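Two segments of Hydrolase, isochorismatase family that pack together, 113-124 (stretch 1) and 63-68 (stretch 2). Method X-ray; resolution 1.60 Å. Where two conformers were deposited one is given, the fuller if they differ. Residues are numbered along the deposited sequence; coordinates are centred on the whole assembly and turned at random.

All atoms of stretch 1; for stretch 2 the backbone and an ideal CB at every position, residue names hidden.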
ATOM      1  N   LYS A 113       8.197   9.757 -15.083  1.00 17.42           N
ATOM      2  CA  LYS A 113       8.470  11.186 -14.851  1.00 15.89           C
ATOM      3  C   LYS A 113       7.317  11.951 -14.176  1.00 14.21           C
ATOM      4  O   LYS A 113       7.256  13.204 -14.199  1.00 14.99           O
ATOM      5  CB  LYS A 113       8.904  11.885 -16.139  1.00 19.56           C
ATOM      6  CG  LYS A 113      10.315  11.489 -16.532  1.00 27.47           C
ATOM      7  CD  LYS A 113      10.833  12.217 -17.764  1.00 37.24           C
ATOM      8  CE  LYS A 113      12.346  12.091 -17.873  1.00 47.50           C
ATOM      9  NZ  LYS A 113      12.807  10.675 -17.846  1.00 53.35           N
ATOM     10  N   LEU A 114       6.386  11.204 -13.562  1.00 12.11           N
ATOM     11  CA  LEU A 114       5.345  11.845 -12.769  1.00 12.82           C
ATOM     12  C   LEU A 114       5.932  12.774 -11.711  1.00 13.28           C
ATOM     13  O   LEU A 114       5.409  13.878 -11.495  1.00 12.05           O
ATOM     14  CB  LEU A 114       4.416  10.798 -12.133  1.00 11.93           C
ATOM     15  CG  LEU A 114       3.314  11.329 -11.214  1.00 11.89           C
ATOM     16  CD1 LEU A 114       2.384  12.321 -11.885  1.00 14.78           C
ATOM     17  CD2 LEU A 114       2.499  10.179 -10.598  1.00 15.23           C
ATOM     18  N   HIS A 115       7.040  12.388 -11.101  1.00 12.18           N
ATOM     19  CA  HIS A 115       7.672  13.270 -10.109  1.00 13.64           C
ATOM     20  C   HIS A 115       8.101  14.633 -10.702  1.00 12.52           C
ATOM     21  O   HIS A 115       7.717  15.693 -10.178  1.00 13.09           O
ATOM     22  CB  HIS A 115       8.827  12.561  -9.423  1.00 16.47           C
ATOM     23  CG  HIS A 115       9.328  13.319  -8.245  1.00 17.63           C
ATOM     24  ND1 HIS A 115      10.642  13.298  -7.843  1.00 24.10           N
ATOM     25  CD2 HIS A 115       8.680  14.130  -7.384  1.00 17.37           C
ATOM     26  CE1 HIS A 115      10.784  14.076  -6.782  1.00 23.09           C
ATOM     27  NE2 HIS A 115       9.609  14.592  -6.479  1.00 23.07           N
ATOM     28  N   GLU A 116       8.810  14.595 -11.829  0.60 12.35           N
ATOM     29  CA  GLU A 116       9.296  15.789 -12.517  0.60 16.01           C
ATOM     30  C   GLU A 116       8.108  16.661 -12.884  0.60 13.73           C
ATOM     31  O   GLU A 116       8.142  17.884 -12.716  0.60 14.16           O
ATOM     32  CB  GLU A 116      10.061  15.342 -13.791  0.60 18.84           C
ATOM     33  CG  GLU A 116      10.687  16.403 -14.700  0.60 23.36           C
ATOM     34  CD  GLU A 116      11.550  15.795 -15.812  0.60 28.73           C
ATOM     35  OE1 GLU A 116      11.735  14.554 -15.835  0.60 39.47           O
ATOM     36  OE2 GLU A 116      12.070  16.551 -16.654  0.60 29.02           O
ATOM     37  N   THR A 117       7.038  16.023 -13.357  1.00 11.74           N
ATOM     38  CA  THR A 117       5.830  16.729 -13.719  1.00 12.72           C
ATOM     39  C   THR A 117       5.206  17.441 -12.507  1.00 11.88           C
ATOM     40  O   THR A 117       4.849  18.655 -12.553  1.00 11.42           O
ATOM     41  CB  THR A 117       4.821  15.789 -14.350  1.00 15.15           C
ATOM     42  OG1 THR A 117       5.399  15.306 -15.575  1.00 17.64           O
ATOM     43  CG2 THR A 117       3.505  16.488 -14.624  1.00 16.33           C
ATOM     44  N   LEU A 118       5.035  16.717 -11.416  1.00 13.61           N
ATOM     45  CA  LEU A 118       4.454  17.338 -10.225  1.00 14.26           C
ATOM     46  C   LEU A 118       5.353  18.459  -9.661  1.00 15.36           C
ATOM     47  O   LEU A 118       4.823  19.465  -9.205  1.00 13.84           O
ATOM     48  CB  LEU A 118       4.143  16.297  -9.165  1.00 14.21           C
ATOM     49  CG  LEU A 118       3.104  15.248  -9.535  1.00 12.41           C
ATOM     50  CD1 LEU A 118       2.966  14.269  -8.374  1.00 15.15           C
ATOM     51  CD2 LEU A 118       1.802  15.955  -9.849  1.00 12.51           C
ATOM     52  N   GLN A 119       6.679  18.305  -9.759  1.00 16.49           N
ATOM     53  CA  GLN A 119       7.634  19.372  -9.370  1.00 17.08           C
ATOM     54  C   GLN A 119       7.415  20.638 -10.203  1.00 17.30           C
ATOM     55  O   GLN A 119       7.281  21.742  -9.671  1.00 15.83           O
ATOM     56  CB  GLN A 119       9.073  18.873  -9.471  1.00 17.87           C
ATOM     57  CG  GLN A 119       9.407  17.936  -8.341  1.00 18.62           C
ATOM     58  CD  GLN A 119      10.782  17.318  -8.492  1.00 26.87           C
ATOM     59  OE1 GLN A 119      11.153  16.861  -9.568  1.00 31.71           O
ATOM     60  NE2 GLN A 119      11.546  17.319  -7.421  1.00 26.36           N
ATOM     61  N   GLU A 120       7.292  20.440 -11.509  1.00 13.82           N
ATOM     62  CA  GLU A 120       7.062  21.508 -12.423  1.00 16.81           C
ATOM     63  C   GLU A 120       5.760  22.252 -12.154  1.00 17.19           C
ATOM     64  O   GLU A 120       5.667  23.495 -12.348  1.00 15.89           O
ATOM     65  CB  GLU A 120       7.006  20.910 -13.807  1.00 18.39           C
ATOM     66  CG  GLU A 120       7.056  21.917 -14.919  1.00 22.83           C
ATOM     67  CD  GLU A 120       7.141  21.257 -16.283  1.00 27.72           C
ATOM     68  OE1 GLU A 120       6.917  20.042 -16.357  1.00 35.62           O
ATOM     69  OE2 GLU A 120       7.457  21.956 -17.250  1.00 32.55           O
ATOM     70  N   LEU A 121       4.746  21.513 -11.723  1.00 16.48           N
ATOM     71  CA  LEU A 121       3.448  22.104 -11.463  1.00 15.09           C
ATOM     72  C   LEU A 121       3.438  22.891 -10.140  1.00 15.39           C
ATOM     73  O   LEU A 121       2.664  23.829  -9.960  1.00 15.53           O
ATOM     74  CB  LEU A 121       2.384  21.045 -11.420  1.00 16.54           C
ATOM     75  CG  LEU A 121       1.734  20.651 -12.755  1.00 13.77           C
ATOM     76  CD1 LEU A 121       2.735  20.642 -13.895  1.00 13.99           C
ATOM     77  CD2 LEU A 121       0.984  19.338 -12.712  1.00 18.07           C
ATOM     78  N   GLY A 122       4.341  22.544  -9.232  1.00 16.12           N
ATOM     79  CA  GLY A 122       4.543  23.366  -8.070  1.00 14.98           C
ATOM     80  C   GLY A 122       3.637  23.158  -6.883  1.00 17.71           C
ATOM     81  O   GLY A 122       3.803  23.871  -5.911  1.00 19.30           O
ATOM     82  N   HIS A 123       2.694  22.216  -6.944  0.60 15.27           N
ATOM     83  CA  HIS A 123       1.763  21.976  -5.804  0.60 14.77           C
ATOM     84  C   HIS A 123       2.099  20.753  -4.997  0.60 18.43           C
ATOM     85  O   HIS A 123       2.210  19.650  -5.532  0.60 16.83           O
ATOM     86  CB  HIS A 123       0.316  21.887  -6.302  0.60 15.00           C
ATOM     87  CG  HIS A 123      -0.091  23.077  -7.089  0.60 18.74           C
ATOM     88  ND1 HIS A 123      -0.217  24.325  -6.523  0.60 16.82           N
ATOM     89  CD2 HIS A 123      -0.387  23.219  -8.399  0.60 15.52           C
ATOM     90  CE1 HIS A 123      -0.560  25.193  -7.456  0.60 16.43           C
ATOM     91  NE2 HIS A 123      -0.665  24.547  -8.606  0.60 17.06           N
ATOM     92  N   LEU A 124       2.243  20.946  -3.688  1.00 22.46           N
ATOM     93  CA  LEU A 124       2.412  19.830  -2.768  1.00 21.94           C
ATOM     94  C   LEU A 124       1.108  19.074  -2.526  1.00 20.54           C
ATOM     95  O   LEU A 124       1.172  17.894  -2.211  1.00 19.99           O
ATOM     96  CB  LEU A 124       2.998  20.311  -1.436  1.00 24.77           C
ATOM     97  CG  LEU A 124       4.488  20.683  -1.491  1.00 26.34           C
ATOM     98  CD1 LEU A 124       4.945  21.209  -0.130  1.00 25.74           C
ATOM     99  CD2 LEU A 124       5.362  19.503  -1.908  1.00 27.24           C
ATOM    100  N   UNK A  63      -9.427  25.977 -13.790  1.00 19.87           N
ATOM    101  CA  UNK A  63      -8.098  26.028 -14.421  1.00 19.39           C
ATOM    102  C   UNK A  63      -6.973  25.288 -13.720  1.00 19.79           C
ATOM    103  O   UNK A  63      -5.805  25.711 -13.785  1.00 22.44           O
ATOM    104  CB  UNK A  63      -7.677  27.493 -14.559  1.00 19.39           C
ATOM    105  N   UNK A  64      -7.296  24.200 -13.037  1.00 14.50           N
ATOM    106  CA  UNK A  64      -6.301  23.446 -12.272  1.00 15.32           C
ATOM    107  C   UNK A  64      -5.557  22.435 -13.178  1.00 13.44           C
ATOM    108  O   UNK A  64      -6.101  21.985 -14.167  1.00 16.32           O
ATOM    109  CB  UNK A  64      -6.976  22.719 -11.107  1.00 15.32           C
ATOM    110  N   UNK A  65      -4.324  22.067 -12.789  1.00 13.99           N
ATOM    111  CA  UNK A  65      -3.565  21.020 -13.476  1.00 14.31           C
ATOM    112  C   UNK A  65      -4.236  19.703 -13.305  1.00 12.50           C
ATOM    113  O   UNK A  65      -4.680  19.378 -12.166  1.00 13.36           O
ATOM    114  CB  UNK A  65      -2.126  20.944 -12.962  1.00 14.31           C
ATOM    115  N   UNK A  66      -4.351  18.953 -14.413  1.00 12.59           N
ATOM    116  CA  UNK A  66      -5.012  17.681 -14.382  1.00 12.46           C
ATOM    117  C   UNK A  66      -4.124  16.640 -15.046  1.00 12.83           C
ATOM    118  O   UNK A  66      -3.655  16.832 -16.182  1.00 14.03           O
ATOM    119  CB  UNK A  66      -6.379  17.761 -15.065  1.00 12.46           C
ATOM    120  N   UNK A  67      -3.914  15.553 -14.329  1.00 11.83           N
ATOM    121  CA  UNK A  67      -3.042  14.435 -14.782  1.00 11.34           C
ATOM    122  C   UNK A  67      -3.853  13.155 -14.873  1.00 11.87           C
ATOM    123  O   UNK A  67      -4.506  12.736 -13.905  1.00 14.35           O
ATOM    124  CB  UNK A  67      -1.858  14.236 -13.834  1.00 11.34           C
ATOM    125  N   UNK A  68      -3.910  12.583 -16.065  1.00 12.73           N
ATOM    126  CA  UNK A  68      -4.555  11.306 -16.304  1.00 12.43           C
ATOM    127  C   UNK A  68      -3.483  10.214 -16.429  1.00 11.82           C
ATOM    128  O   UNK A  68      -2.539  10.331 -17.233  1.00 13.22           O
ATOM    129  CB  UNK A  68      -5.427  11.366 -17.559  1.00 12.43           C
TER

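Position 63 lies beyond the reach of stretch 1, so only its backbone speaks. Its phi is positive (68°, with psi 31°), a conformation that glycine adopts at little cost and most other residues avoid; asparagine would be a second candidate. The deposited residue is Gly63, which ends a helix in a Schellman motif.

At position 64 the CA-to-CB bond runs sideways to stretch 1, and nothing of that stretch lies within 5.5 Å of the ideal CB. A short side chain would find no partner here. A long, flexible one could bring its end close to the imidazole of His123, and a polar end would suit that ring, so arginine, lysine or glutamine are all reasonable. The residue is Arg64. Its chi1, chi2 and chi3 are all m, and this folded course brings Arg64 NH2 over one face of the His123 ring, 3.1 Å from His123 NE2. Arg64 NE and NH2 are hydrogen-bonded elsewhere in the structure.

Position 65 points toward the end of the helix. Its ideal CB is 3.5 Å from Leu121 CD2 and 5.4 Å from His123 CD2, so the neighbourhood is largely apolar and already close at CB. A compact nonpolar group such as alanine, valine or proline fits, and the phi of -66° with psi of 134° is fully compatible with proline. Pro65 is found. Pro65 CB packs 3.6 Å from Leu121 CD2, while Pro65 CG lies at the edge of the His123 ring, 4.2 Å from His123 CD2.

With position 66 a strand begins, and CA-to-CB points away from stretch 1. The helix imposes no choice; the extended angles (-130°/128°) are comfortable for beta-branched residues, among others. Ile66 occupies it and makes no contact with stretch 1.

Position 67 turns back toward the helix, as strand alternation requires. The ideal CB is still 5.0 Å from Leu114 CD1, leaving a gap lined by leucine methyl groups and the methyl of Thr117. A medium-sized aliphatic chain is called for: isoleucine, leucine, methionine or perhaps valine, though valine would reach less far. Ile67, with chi1 m and chi2 t, extends CD1 into this gap. Ile67 CD1 lies 3.3 Å from Leu118 CD2, 4.0 Å from both Leu114 CD1 and Leu121 CD2, and 4.2 Å from Thr117 CG2. One methyl thus meets four helix residues.

Position 68 is out of reach of stretch 1; its extended angles (-102°/128°) suit beta-branched and aromatic residues and admit most others. The deposited His68 has NE2 hydrogen-bonded elsewhere in the structure.

Stretch 2 63-68: GRPIIH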
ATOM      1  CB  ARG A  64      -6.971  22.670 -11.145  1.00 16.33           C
ATOM      2  CG  ARG A  64      -7.901  23.516 -10.289  1.00 18.46           C
ATOM      3  CD  ARG A  64      -7.224  24.750  -9.739  1.00 16.42           C
ATOM      4  NE  ARG A  64      -5.950  24.393  -9.118  1.00 17.35           N
ATOM      5  CZ  ARG A  64      -4.867  25.173  -9.068  1.00 18.07           C
ATOM      6  NH1 ARG A  64      -4.869  26.409  -9.544  1.00 22.10           N
ATOM      7  NH2 ARG A  64      -3.764  24.734  -8.486  1.00 21.68           N
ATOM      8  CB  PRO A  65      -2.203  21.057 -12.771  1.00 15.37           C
ATOM      9  CG  PRO A  65      -2.145  22.359 -12.075  1.00 14.81           C
ATOM     10  CD  PRO A  65      -3.563  22.622 -11.651  1.00 14.92           C
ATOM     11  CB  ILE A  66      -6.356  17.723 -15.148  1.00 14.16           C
ATOM     12  CG1 ILE A  66      -7.289  18.785 -14.540  1.00 14.41           C
ATOM     13  CG2 ILE A  66      -6.998  16.344 -15.224  1.00 14.74           C
ATOM     14  CD1 ILE A  66      -8.464  19.167 -15.424  1.00 20.65           C
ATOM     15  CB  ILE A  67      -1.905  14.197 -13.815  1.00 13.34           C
ATOM     16  CG1 ILE A  67      -1.019  15.435 -13.734  1.00 14.51           C
ATOM     17  CG2 ILE A  67      -1.175  12.927 -14.219  1.00 13.82           C
ATOM     18  CD1 ILE A  67       0.008  15.425 -12.610  1.00 16.57           C
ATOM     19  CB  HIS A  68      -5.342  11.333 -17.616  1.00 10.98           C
ATOM     20  CG  HIS A  68      -6.292  12.478 -17.756  1.00 11.11           C
ATOM     21  ND1 HIS A  68      -7.646  12.334 -17.539  1.00 11.85           N
ATOM     22  CD2 HIS A  68      -6.105  13.764 -18.117  1.00 11.81           C
ATOM     23  CE1 HIS A  68      -8.244  13.497 -17.740  1.00 12.78           C
ATOM     24  NE2 HIS A  68      -7.334  14.377 -18.109  1.00 16.01           N
TER
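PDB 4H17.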